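Local coordinates for 3-oxoacyl-(acyl-carrier protein) synthase II (Thermus thermophilus, PDB 1J3N), which probably catalyses the decarboxylative condensation of malonyl-ACP with an acyl chain, the carbon-adding step of fatty acid elongation, as a homodimeric condensing enzyme, at residues 99-103 / 140-145; 292-298 / 319-323; 224-228 / 302-306. All blocks are in the same frame, centred on the assembly; numbering follows the deposited sequence.

Contact 1 (99-103 / 140-145); sequences GTLVG and ASAHIA
V102 and S141 meet with no ring or other flat side chain between them; the planar groups at work here are backbone peptides, and methyls and hydroxyls do the rest. Segments 99-103 and 140-145, strand and helix, run roughly antiparallel, their axes 7.2 Å apart at 146°. The S141 hydroxyl lies beside its own backbone N, opposite the carbonyl carbon (chi1 -75°), and from there OG accepts V102 N at 2.9 Å in a nearly straight bond (164°). A second link is wet: one water donates to V102 O at 2.6 Å and accepts from S141 N, so the backbone of V102 is tied to S141 twice, directly through its N-H and through a bound water at its C=O. Around this polar centre the packing is aliphatic. The V102 CG2 branch touches I144 CD1 at 3.5 Å, the two side chains crossing at about a right angle, while T100 CG2 lies against I144 CG2 at 3.7 Å as those side chains slide past each other in opposite directions. A140 CB closes in on V102 CG1 at 4.2 Å. In this thiolase-type fold the helix is sandwiched: I144 also packs on L76 of helix 70-86, and A142 touches H399 of the second subunit. T100 OG1 turns to S154 OG. S141 OG also bonds S155 O, with a further weak bond to T156 OG1; since a carbonyl can only accept, the buried serine probably gives its proton to S155 O and accepts the strand N-H, using OG in both roles.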
# COMPACT_ATOMS: atom_id res chain seq x y z
N GLY A 99 -1.75 -3.23 -16.04
CA GLY A 99 -1.69 -2.58 -14.74
C GLY A 99 -0.31 -2.71 -14.13
O GLY A 99 0.53 -3.48 -14.61
N THR A 100 -0.09 -1.95 -13.07
CA THR A 100 1.18 -1.95 -12.36
C THR A 100 0.91 -2.00 -10.86
O THR A 100 0.02 -1.31 -10.36
CB THR A 100 2.01 -0.69 -12.71
OG1 THR A 100 1.21 0.47 -12.48
CG2 THR A 100 2.43 -0.69 -14.16
N LEU A 101 1.67 -2.83 -10.15
CA LEU A 101 1.49 -2.97 -8.71
C LEU A 101 2.77 -3.48 -8.06
O LEU A 101 2.90 -4.67 -7.75
CB LEU A 101 0.33 -3.92 -8.41
CG LEU A 101 -0.61 -3.51 -7.26
CD1 LEU A 101 -1.66 -4.60 -7.03
CD2 LEU A 101 0.17 -3.26 -5.98
N VAL A 102 3.73 -2.58 -7.87
CA VAL A 102 5.00 -2.94 -7.25
C VAL A 102 5.02 -2.25 -5.89
O VAL A 102 5.00 -1.02 -5.81
CB VAL A 102 6.18 -2.47 -8.10
CG1 VAL A 102 7.50 -2.90 -7.45
CG2 VAL A 102 6.07 -3.08 -9.49
N GLY A 103 5.03 -3.05 -4.83
CA GLY A 103 5.03 -2.47 -3.50
C GLY A 103 6.43 -2.33 -2.94
O GLY A 103 7.41 -2.73 -3.56
N ALA A 140 7.20 3.60 -7.41
CA ALA A 140 7.75 2.48 -8.16
C ALA A 140 6.70 2.11 -9.21
O ALA A 140 7.00 1.96 -10.39
CB ALA A 140 8.02 1.31 -7.23
N SER A 141 5.45 1.96 -8.78
CA SER A 141 4.36 1.64 -9.70
C SER A 141 4.20 2.78 -10.71
O SER A 141 4.16 2.54 -11.92
CB SER A 141 3.06 1.46 -8.93
OG SER A 141 3.04 0.21 -8.25
N ALA A 142 4.14 4.01 -10.21
CA ALA A 142 3.97 5.18 -11.05
C ALA A 142 5.05 5.31 -12.13
O ALA A 142 4.74 5.59 -13.29
CB ALA A 142 3.97 6.44 -10.19
N HIS A 143 6.31 5.12 -11.75
CA HIS A 143 7.38 5.23 -12.73
C HIS A 143 7.33 4.16 -13.79
O HIS A 143 7.68 4.40 -14.94
CB HIS A 143 8.74 5.25 -12.03
CG HIS A 143 9.19 6.62 -11.65
ND1 HIS A 143 9.52 7.57 -12.59
CD2 HIS A 143 9.29 7.23 -10.45
CE1 HIS A 143 9.81 8.70 -11.98
NE2 HIS A 143 9.68 8.52 -10.68
N ILE A 144 6.88 2.96 -13.41
CA ILE A 144 6.78 1.88 -14.38
C ILE A 144 5.66 2.19 -15.36
O ILE A 144 5.81 1.99 -16.57
CB ILE A 144 6.53 0.53 -13.68
CG1 ILE A 144 7.81 0.08 -12.94
CG2 ILE A 144 6.11 -0.51 -14.70
CD1 ILE A 144 7.58 -0.99 -11.86
N ALA A 145 4.53 2.67 -14.84
CA ALA A 145 3.38 3.02 -15.67
C ALA A 145 3.74 4.14 -16.64
O ALA A 145 3.33 4.13 -17.81
CB ALA A 145 2.21 3.44 -14.80
O HOH W 1 4.90 1.59 -5.84

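Contact 2 (292-298 / 319-323); sequences PEQVGYI and VFGDH
P292 to Q294 make one short 3-10 turn leading into the strand 297-299, and this turn lies against the end of helix 306-324, with the CA atoms of P292 and F320 5.4 Å apart. F320 points its ring into the angle between turn and strand. P292 O sits at the ring edge, near its plane, 3.1 Å from F320 CD1, and P292 CB touches the same corner. At the opposite corner of the ring, F320 CE2, I298 CD1 comes within 3.6 Å, while the V295 side chain crosses F320 at about a right angle, CB near CE1. Strand 297-299, helix 306-324 and strand 328-330 form a beta-alpha-beta crossover between parallel strands, and these contacts seat the last turn of its helix on the approach to its first strand; L390 of strand 388-394 and L327 also pack on F320. H323 swings its ring to the turn with CG anti to the backbone N (chi1 -172°). Its NE2 donates to V295 O at 2.7 Å, the acceptor in the ring plane and the bond almost collinear with the C=O. E293 CA rests over the centre of one imidazole face, a CH-pi contact at 3.5 Å from the centroid. A phenylalanine in place of H323 would probably leave V295 O without its side-chain donor, since a phenyl edge has no N-H to offer. Beyond the ring, E293 OE2 stands 5.7 Å from H323 ND1, too far for an ion pair, though its charge might slightly favour a protonated imidazole.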
# COMPACT_ATOMS: atom_id res chain seq x y z
N PRO A 292 -4.37 -29.98 1.71
CA PRO A 292 -3.01 -29.96 2.24
C PRO A 292 -2.06 -30.99 1.62
O PRO A 292 -0.88 -30.69 1.39
CB PRO A 292 -3.23 -30.20 3.73
CG PRO A 292 -4.55 -29.52 3.98
CD PRO A 292 -5.37 -29.97 2.80
N GLU A 293 -2.56 -32.19 1.34
CA GLU A 293 -1.74 -33.25 0.77
C GLU A 293 -1.36 -33.07 -0.70
O GLU A 293 -0.55 -33.83 -1.22
CB GLU A 293 -2.42 -34.61 0.94
CG GLU A 293 -3.94 -34.57 0.91
CD GLU A 293 -4.52 -34.12 2.24
OE1 GLU A 293 -5.23 -33.09 2.27
OE2 GLU A 293 -4.27 -34.80 3.26
N GLN A 294 -1.94 -32.08 -1.35
CA GLN A 294 -1.63 -31.83 -2.75
C GLN A 294 -0.42 -30.92 -2.91
O GLN A 294 0.07 -30.71 -4.02
CB GLN A 294 -2.84 -31.20 -3.44
CG GLN A 294 -3.99 -32.17 -3.68
CD GLN A 294 -5.17 -31.50 -4.34
OE1 GLN A 294 -6.00 -30.87 -3.68
NE2 GLN A 294 -5.25 -31.60 -5.66
N VAL A 295 0.07 -30.39 -1.79
CA VAL A 295 1.23 -29.51 -1.81
C VAL A 295 2.49 -30.32 -1.57
O VAL A 295 2.53 -31.15 -0.66
CB VAL A 295 1.12 -28.41 -0.72
CG1 VAL A 295 2.41 -27.59 -0.65
CG2 VAL A 295 -0.06 -27.50 -1.03
N GLY A 296 3.51 -30.08 -2.38
CA GLY A 296 4.77 -30.79 -2.24
C GLY A 296 5.94 -29.89 -1.87
O GLY A 296 7.01 -30.38 -1.48
N TYR A 297 5.76 -28.58 -1.99
CA TYR A 297 6.81 -27.62 -1.67
C TYR A 297 6.29 -26.34 -1.01
O TYR A 297 5.22 -25.85 -1.36
CB TYR A 297 7.59 -27.22 -2.93
CG TYR A 297 8.63 -26.15 -2.69
CD1 TYR A 297 9.61 -26.32 -1.72
CD2 TYR A 297 8.65 -24.98 -3.46
CE1 TYR A 297 10.59 -25.36 -1.51
CE2 TYR A 297 9.63 -24.00 -3.25
CZ TYR A 297 10.60 -24.21 -2.28
OH TYR A 297 11.61 -23.29 -2.08
N ILE A 298 7.06 -25.82 -0.05
CA ILE A 298 6.71 -24.58 0.64
C ILE A 298 7.93 -23.68 0.72
O ILE A 298 8.92 -24.03 1.37
CB ILE A 298 6.24 -24.80 2.09
CG1 ILE A 298 4.96 -25.66 2.12
CG2 ILE A 298 5.96 -23.46 2.74
CD1 ILE A 298 4.38 -25.83 3.52
N VAL A 319 -1.34 -27.15 9.82
CA VAL A 319 -2.15 -27.17 8.61
C VAL A 319 -1.98 -28.43 7.77
O VAL A 319 -2.92 -28.89 7.13
CB VAL A 319 -1.82 -25.96 7.70
CG1 VAL A 319 -2.70 -25.98 6.46
CG2 VAL A 319 -2.01 -24.66 8.46
N PHE A 320 -0.79 -29.01 7.79
CA PHE A 320 -0.53 -30.20 6.98
C PHE A 320 -0.48 -31.53 7.74
O PHE A 320 -0.36 -32.58 7.13
CB PHE A 320 0.75 -29.98 6.18
CG PHE A 320 0.64 -28.88 5.15
CD1 PHE A 320 0.08 -29.12 3.91
CD2 PHE A 320 1.08 -27.59 5.45
CE1 PHE A 320 -0.05 -28.09 2.97
CE2 PHE A 320 0.96 -26.56 4.52
CZ PHE A 320 0.40 -26.82 3.27
N GLY A 321 -0.59 -31.47 9.06
CA GLY A 321 -0.58 -32.68 9.87
C GLY A 321 0.33 -33.80 9.41
O GLY A 321 1.54 -33.62 9.28
N ASP A 322 -0.26 -34.97 9.15
CA ASP A 322 0.49 -36.14 8.71
C ASP A 322 1.29 -35.88 7.44
O ASP A 322 2.29 -36.56 7.18
CB ASP A 322 -0.45 -37.32 8.44
CG ASP A 322 -1.26 -37.72 9.65
OD1 ASP A 322 -0.66 -37.96 10.72
OD2 ASP A 322 -2.51 -37.81 9.53
N HIS A 323 0.86 -34.90 6.66
CA HIS A 323 1.53 -34.58 5.41
C HIS A 323 2.79 -33.73 5.55
O HIS A 323 3.68 -33.77 4.69
CB HIS A 323 0.57 -33.88 4.46
CG HIS A 323 1.12 -33.70 3.08
ND1 HIS A 323 1.34 -34.75 2.22
CD2 HIS A 323 1.53 -32.58 2.43
CE1 HIS A 323 1.86 -34.30 1.10
NE2 HIS A 323 1.99 -32.98 1.20

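Contact 3 (224-228 / 302-306); sequences RDGFV and GTSTP
D225, G226 and S304 share one water: it accepts from D225 N at 2.9 Å, lies 2.8 Å from G226 O, to which it can donate, and sits beside S304 OG, which is also bonded by R218 N. The two loops come from the two halves of a thiolase-type fold, and segment 302-306 leads straight into helix 306-324, with T305 at the N-cap. Next to the water G226 N donates directly to S304 O, also at 2.9 Å. G226 has backbone angles (phi 114°) at which a side chain would jam against the preceding carbonyl, which leaves room only for a glycine where the loops come closest. F227 CB lies by T303 O, while its ring turns away to meet that of H338. R224 reaches along the other loop, its chain extended from CG to NE, and lays the guanidinium edge against two successive carbonyls. NE donates to T305 O from above the carbonyl plane, at 3.1 Å, while NH1 is taken by D370 in a salt bridge and by T221 O. NH2 meets P306 O at 3.0 Å, in the carbonyl plane and on a lone pair, with an N-H...O angle of 168°.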
# COMPACT_ATOMS: atom_id res chain seq x y z
N ARG A 224 20.64 -19.94 14.98
CA ARG A 224 20.03 -18.80 14.29
C ARG A 224 19.85 -17.61 15.25
O ARG A 224 19.30 -17.76 16.33
CB ARG A 224 18.69 -19.22 13.69
CG ARG A 224 17.65 -19.74 14.68
CD ARG A 224 16.42 -20.27 13.93
NE ARG A 224 15.25 -20.53 14.77
CZ ARG A 224 14.99 -21.68 15.38
NH1 ARG A 224 15.81 -22.71 15.25
NH2 ARG A 224 13.88 -21.81 16.10
N ASP A 225 20.31 -16.43 14.84
CA ASP A 225 20.24 -15.25 15.71
C ASP A 225 19.75 -13.94 15.08
O ASP A 225 20.28 -12.88 15.38
CB ASP A 225 21.62 -14.99 16.31
CG ASP A 225 22.60 -14.38 15.31
OD1 ASP A 225 22.75 -14.94 14.20
OD2 ASP A 225 23.21 -13.33 15.63
N GLY A 226 18.74 -14.01 14.22
CA GLY A 226 18.24 -12.80 13.58
C GLY A 226 18.51 -12.83 12.09
O GLY A 226 19.36 -13.58 11.63
N PHE A 227 17.80 -12.00 11.33
CA PHE A 227 17.99 -12.00 9.89
C PHE A 227 19.06 -11.05 9.37
O PHE A 227 19.66 -10.28 10.12
CB PHE A 227 16.64 -11.78 9.16
CG PHE A 227 16.07 -10.40 9.29
CD1 PHE A 227 16.54 -9.36 8.50
CD2 PHE A 227 15.03 -10.15 10.18
CE1 PHE A 227 15.97 -8.09 8.57
CE2 PHE A 227 14.46 -8.89 10.26
CZ PHE A 227 14.93 -7.86 9.45
N VAL A 228 19.33 -11.16 8.07
CA VAL A 228 20.31 -10.32 7.40
C VAL A 228 19.51 -9.49 6.42
O VAL A 228 18.64 -10.01 5.73
CB VAL A 228 21.35 -11.17 6.63
CG1 VAL A 228 22.38 -10.26 5.95
CG2 VAL A 228 22.05 -12.12 7.59
N GLY A 302 10.91 -18.21 6.76
CA GLY A 302 12.15 -18.45 7.49
C GLY A 302 13.22 -17.39 7.37
O GLY A 302 14.10 -17.48 6.52
N THR A 303 13.15 -16.39 8.25
CA THR A 303 14.12 -15.29 8.22
C THR A 303 15.34 -15.56 9.09
O THR A 303 16.27 -14.76 9.11
CB THR A 303 13.46 -13.99 8.68
OG1 THR A 303 13.15 -14.08 10.08
CG2 THR A 303 12.16 -13.75 7.89
N SER A 304 15.31 -16.68 9.81
CA SER A 304 16.39 -17.10 10.70
C SER A 304 16.29 -16.49 12.09
O SER A 304 17.29 -16.00 12.64
CB SER A 304 17.76 -16.79 10.08
OG SER A 304 18.80 -17.42 10.80
N THR A 305 15.09 -16.50 12.66
CA THR A 305 14.87 -15.97 13.99
C THR A 305 14.32 -17.08 14.87
O THR A 305 13.56 -17.93 14.40
CB THR A 305 13.87 -14.79 14.01
OG1 THR A 305 12.56 -15.27 13.68
CG2 THR A 305 14.28 -13.71 13.01
N PRO A 306 14.70 -17.11 16.15
CA PRO A 306 14.22 -18.14 17.07
C PRO A 306 12.70 -18.32 17.07
O PRO A 306 12.19 -19.37 16.69
CB PRO A 306 14.75 -17.66 18.42
CG PRO A 306 16.05 -17.03 18.05
CD PRO A 306 15.69 -16.24 16.81
O HOH W 2 20.59 -16.07 11.93

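In the fold
From the N terminus, contact 1 closes first: 36 residues, 20 of them helical, leave strand 98-103 and return as helix 139-148, all before the other two open. Contact 3 opens next at 224-228, ahead of strand 232-240. Its partner 302-306 arrives only after contact 2 has opened at 292-298, and contact 2 closes at 319-323, so these two cross along the chain. Contact 3 thus joins the N-terminal and C-terminal beta-ketoacyl synthase domains, while contacts 1 and 2 each stay within one. Contacts 1 and 2 both reach the same large sheet, on opposite sides of the chain's centre, with their own centres about 34 Å apart. Helix 306-324 starts at contact 3 and ends at contact 2.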